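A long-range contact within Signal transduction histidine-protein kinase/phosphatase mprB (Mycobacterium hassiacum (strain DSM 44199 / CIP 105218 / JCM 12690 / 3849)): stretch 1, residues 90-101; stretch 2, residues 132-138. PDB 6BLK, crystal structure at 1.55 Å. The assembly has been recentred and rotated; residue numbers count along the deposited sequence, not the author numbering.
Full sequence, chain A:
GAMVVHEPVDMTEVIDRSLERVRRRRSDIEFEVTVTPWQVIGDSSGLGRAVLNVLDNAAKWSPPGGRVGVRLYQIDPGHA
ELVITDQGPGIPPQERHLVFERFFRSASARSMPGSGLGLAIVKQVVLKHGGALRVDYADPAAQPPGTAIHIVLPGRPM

Stretch 1 90-101: GIPPQERHLVFE
Stretch 2 (132-138) ALRVDYA

Residues 132-137 form an extended strand (phi/psi from -147°/159° at Leu133 to -76°/145° at Tyr137), against which packs an irregular segment: a loop at Gly90 to Pro92, with Gly90 at positive phi (80°/159°) and Ile91 (-105°/120°) and Pro92 (-71°/162°) extended, then a short 3-10 segment around Gln94, with Glu95 N to Pro92 O and Arg96 N to Pro93 O both 3.2 Å, helical phi/psi at 96-98, and a type II turn from Leu98 to Glu101 closed by Glu101 N to Leu98 O (3.0 Å). The segments run antiparallel in order of contact: Gly90 faces Tyr137 (CA to CA 5.9 Å), Arg96 faces Val135 (CA to CA 6.4 Å), and Phe100 reaches Leu133. Together they bury 509 Å², with no direct hydrogen bond between them.

Charge and pi contacts centre on Arg96 (m, t, t, chi4 161°). Its guanidinium lies over the face of the Tyr137 ring (chi1 m, chi2 -34°), with Arg96 CZ 4.5 Å from the Tyr137 ring centroid and 2° off the normal, a cation-pi contact. The group is anchored within its own stretch, where Arg96 NE and NH2 both donate to Ile91 O (3.0 and 3.2 Å). Asp136 (chi1 t) adds a long salt bridge, Arg96 NH1 to Asp136 OD1 at 3.7 Å; the oxygen lies well out of the guanidinium plane, so only charge acts. Asp136 OD1 accepts from Tyr137 N (2.7 Å), while Asp136 OD2 forms a salt bridge with Arg134 NH1 (3.0 Å).

Apolar packing continues along the strand. Buried Val135 (p) points toward stretch 1: its CG1 lies 3.6 Å from Arg96 CB and 4.2 Å from Val99 CB (Val99 is t), and its CG2 lies 4.3 Å from Ile91 CD1 (Ile91 is m, t). Its compact branches thus meet aliphatic carbon from three residues. Farther along, Leu133 (p, t) sets CD1 over the face of the Phe100 ring, 4.0 Å from the Phe100 centroid, a CH-pi contact whose closest pair is Leu133 CD1 to Phe100 CE1 (3.5 Å). Phe100 (chi1 m, chi2 -66°) sits at phi 85°, psi -4°, in the turn's third position. At the other end, Pro93 CD approaches Tyr137 CZ (4.3 Å), and Gly90 CA meets the Tyr137 ring edge at CE1 (4.0 Å). Glycine suits this place: an ideal CB would fall 2.8 Å from Tyr137 CE1 and jam against the preceding carbonyl.

Two waters bridge the polar gaps. Water 2 accepts from Ile91 N (2.6 Å) and donates to Asp136 O (3.0 Å), linking the backbones. Water 1 hydrogen-bonds to Tyr137 OH (3.0 Å) and donates weakly to Gly90 O (3.3 Å).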

# COMPACT_ATOMS: atom_id res chain seq x y z
N GLY A 90 -11.66 -3.84 -7.29
CA GLY A 90 -11.57 -2.40 -7.18
C GLY A 90 -12.56 -1.86 -6.17
O GLY A 90 -13.56 -2.48 -5.82
N ILE A 91 -12.27 -0.66 -5.69
CA ILE A 91 -13.15 0.05 -4.76
C ILE A 91 -13.85 1.15 -5.55
O ILE A 91 -13.16 2.02 -6.10
CB ILE A 91 -12.38 0.62 -3.57
CG1 ILE A 91 -11.83 -0.54 -2.72
CG2 ILE A 91 -13.28 1.54 -2.73
CD1 ILE A 91 -10.84 -0.13 -1.63
N PRO A 92 -15.18 1.15 -5.64
CA PRO A 92 -15.86 2.08 -6.55
C PRO A 92 -15.79 3.52 -6.05
O PRO A 92 -15.54 3.77 -4.86
CB PRO A 92 -17.31 1.57 -6.55
CG PRO A 92 -17.47 0.90 -5.21
CD PRO A 92 -16.12 0.31 -4.89
N PRO A 93 -16.03 4.50 -6.93
CA PRO A 93 -15.82 5.90 -6.55
C PRO A 93 -16.56 6.35 -5.30
O PRO A 93 -15.99 7.11 -4.50
CB PRO A 93 -16.31 6.67 -7.78
CG PRO A 93 -16.14 5.71 -8.89
CD PRO A 93 -16.42 4.38 -8.35
N GLN A 94 -17.80 5.91 -5.11
CA GLN A 94 -18.62 6.44 -4.02
C GLN A 94 -18.12 6.00 -2.64
O GLN A 94 -18.33 6.73 -1.67
CB GLN A 94 -20.09 6.02 -4.22
CG GLN A 94 -20.39 4.52 -4.16
CD GLN A 94 -20.16 3.78 -5.49
OE1 GLN A 94 -19.62 4.35 -6.45
NE2 GLN A 94 -20.59 2.52 -5.54
N GLU A 95 -17.45 4.85 -2.56
CA GLU A 95 -16.89 4.34 -1.32
C GLU A 95 -15.51 4.90 -1.00
O GLU A 95 -15.00 4.63 0.09
CB GLU A 95 -16.77 2.81 -1.38
CG GLU A 95 -18.09 2.07 -1.46
CD GLU A 95 -17.93 0.57 -1.39
OE1 GLU A 95 -16.82 0.05 -1.66
OE2 GLU A 95 -18.93 -0.10 -1.04
N ARG A 96 -14.87 5.60 -1.92
CA ARG A 96 -13.46 5.90 -1.73
C ARG A 96 -13.22 6.84 -0.55
O ARG A 96 -12.07 6.96 -0.12
CB ARG A 96 -12.84 6.46 -3.01
CG ARG A 96 -12.63 5.39 -4.08
CD ARG A 96 -12.15 5.93 -5.35
NE ARG A 96 -12.29 4.91 -6.36
CZ ARG A 96 -12.31 5.14 -7.65
NH1 ARG A 96 -12.18 6.37 -8.11
NH2 ARG A 96 -12.50 4.11 -8.48
N HIS A 97 -14.28 7.44 0.00
CA HIS A 97 -14.23 8.29 1.20
C HIS A 97 -14.42 7.52 2.51
O HIS A 97 -14.28 8.10 3.59
CB HIS A 97 -15.30 9.40 1.10
CG HIS A 97 -16.70 8.87 1.18
ND1 HIS A 97 -17.28 8.45 2.36
CD2 HIS A 97 -17.62 8.67 0.21
CE1 HIS A 97 -18.51 8.02 2.11
NE2 HIS A 97 -18.74 8.14 0.82
N LEU A 98 -14.80 6.25 2.46
CA LEU A 98 -14.76 5.41 3.65
C LEU A 98 -13.46 4.65 3.76
O LEU A 98 -13.15 4.11 4.83
CB LEU A 98 -15.93 4.41 3.65
CG LEU A 98 -17.35 4.87 4.03
CD1 LEU A 98 -18.39 3.74 3.82
CD2 LEU A 98 -17.37 5.36 5.47
N VAL A 99 -12.69 4.59 2.68
CA VAL A 99 -11.43 3.89 2.72
C VAL A 99 -10.51 4.68 3.64
O VAL A 99 -10.46 5.92 3.59
CB VAL A 99 -10.84 3.73 1.30
CG1 VAL A 99 -9.48 3.03 1.33
CG2 VAL A 99 -11.77 2.96 0.43
N PHE A 100 -9.78 3.98 4.48
CA PHE A 100 -8.87 4.45 5.50
C PHE A 100 -9.63 4.76 6.79
O PHE A 100 -8.98 5.04 7.79
CB PHE A 100 -8.03 5.67 5.05
CG PHE A 100 -7.32 5.48 3.73
CD1 PHE A 100 -6.33 4.53 3.61
CD2 PHE A 100 -7.69 6.20 2.61
CE1 PHE A 100 -5.68 4.32 2.40
CE2 PHE A 100 -7.04 6.00 1.40
CZ PHE A 100 -6.04 5.04 1.30
N GLU A 101 -10.96 4.65 6.84
CA GLU A 101 -11.70 4.75 8.10
C GLU A 101 -11.86 3.38 8.74
O GLU A 101 -12.14 2.39 8.05
CB GLU A 101 -13.08 5.36 7.89
CG GLU A 101 -13.09 6.84 7.63
CD GLU A 101 -13.37 7.65 8.88
OE1 GLU A 101 -14.29 7.28 9.65
OE2 GLU A 101 -12.65 8.66 9.09
N ALA A 132 0.85 11.59 1.99
CA ALA A 132 -0.52 11.69 1.54
C ALA A 132 -0.90 10.39 0.85
O ALA A 132 -0.04 9.65 0.37
CB ALA A 132 -0.73 12.87 0.57
N LEU A 133 -2.18 10.09 0.85
CA LEU A 133 -2.59 8.86 0.20
C LEU A 133 -3.96 9.03 -0.43
O LEU A 133 -4.72 9.96 -0.13
CB LEU A 133 -2.50 7.66 1.15
CG LEU A 133 -3.32 7.54 2.42
CD1 LEU A 133 -2.89 6.30 3.17
CD2 LEU A 133 -3.18 8.76 3.32
N ARG A 134 -4.21 8.14 -1.38
CA ARG A 134 -5.48 8.16 -2.08
C ARG A 134 -5.70 6.79 -2.69
O ARG A 134 -4.77 5.98 -2.79
CB ARG A 134 -5.54 9.25 -3.14
CG ARG A 134 -4.60 9.10 -4.28
CD ARG A 134 -4.85 10.20 -5.31
NE ARG A 134 -4.00 9.96 -6.47
CZ ARG A 134 -4.38 9.34 -7.59
NH1 ARG A 134 -5.63 8.93 -7.77
NH2 ARG A 134 -3.50 9.17 -8.55
N VAL A 135 -6.93 6.56 -3.09
CA VAL A 135 -7.36 5.29 -3.66
C VAL A 135 -7.97 5.58 -5.02
O VAL A 135 -8.61 6.61 -5.24
CB VAL A 135 -8.34 4.54 -2.71
CG1 VAL A 135 -9.50 5.43 -2.33
CG2 VAL A 135 -8.87 3.24 -3.35
N ASP A 136 -7.76 4.65 -5.96
CA ASP A 136 -8.28 4.80 -7.31
C ASP A 136 -8.38 3.39 -7.90
O ASP A 136 -7.99 2.42 -7.25
CB ASP A 136 -7.35 5.70 -8.14
CG ASP A 136 -8.05 6.42 -9.29
OD1 ASP A 136 -9.00 5.87 -9.90
OD2 ASP A 136 -7.61 7.56 -9.59
N TYR A 137 -8.88 3.28 -9.12
CA TYR A 137 -8.80 2.02 -9.84
C TYR A 137 -7.39 1.81 -10.37
O TYR A 137 -6.70 2.77 -10.74
CB TYR A 137 -9.78 1.98 -11.02
CG TYR A 137 -11.21 1.74 -10.67
CD1 TYR A 137 -11.57 0.93 -9.61
CD2 TYR A 137 -12.20 2.37 -11.39
CE1 TYR A 137 -12.91 0.71 -9.31
CE2 TYR A 137 -13.53 2.17 -11.10
CZ TYR A 137 -13.87 1.35 -10.06
OH TYR A 137 -15.22 1.17 -9.80
N ALA A 138 -6.95 0.56 -10.38
CA ALA A 138 -5.65 0.24 -10.98
C ALA A 138 -5.67 0.36 -12.51
O ALA A 138 -4.71 0.85 -13.11
CB ALA A 138 -5.21 -1.16 -10.54
O HOH W 1 -15.54 -1.38 -8.18
O HOH W 2 -10.20 0.94 -5.81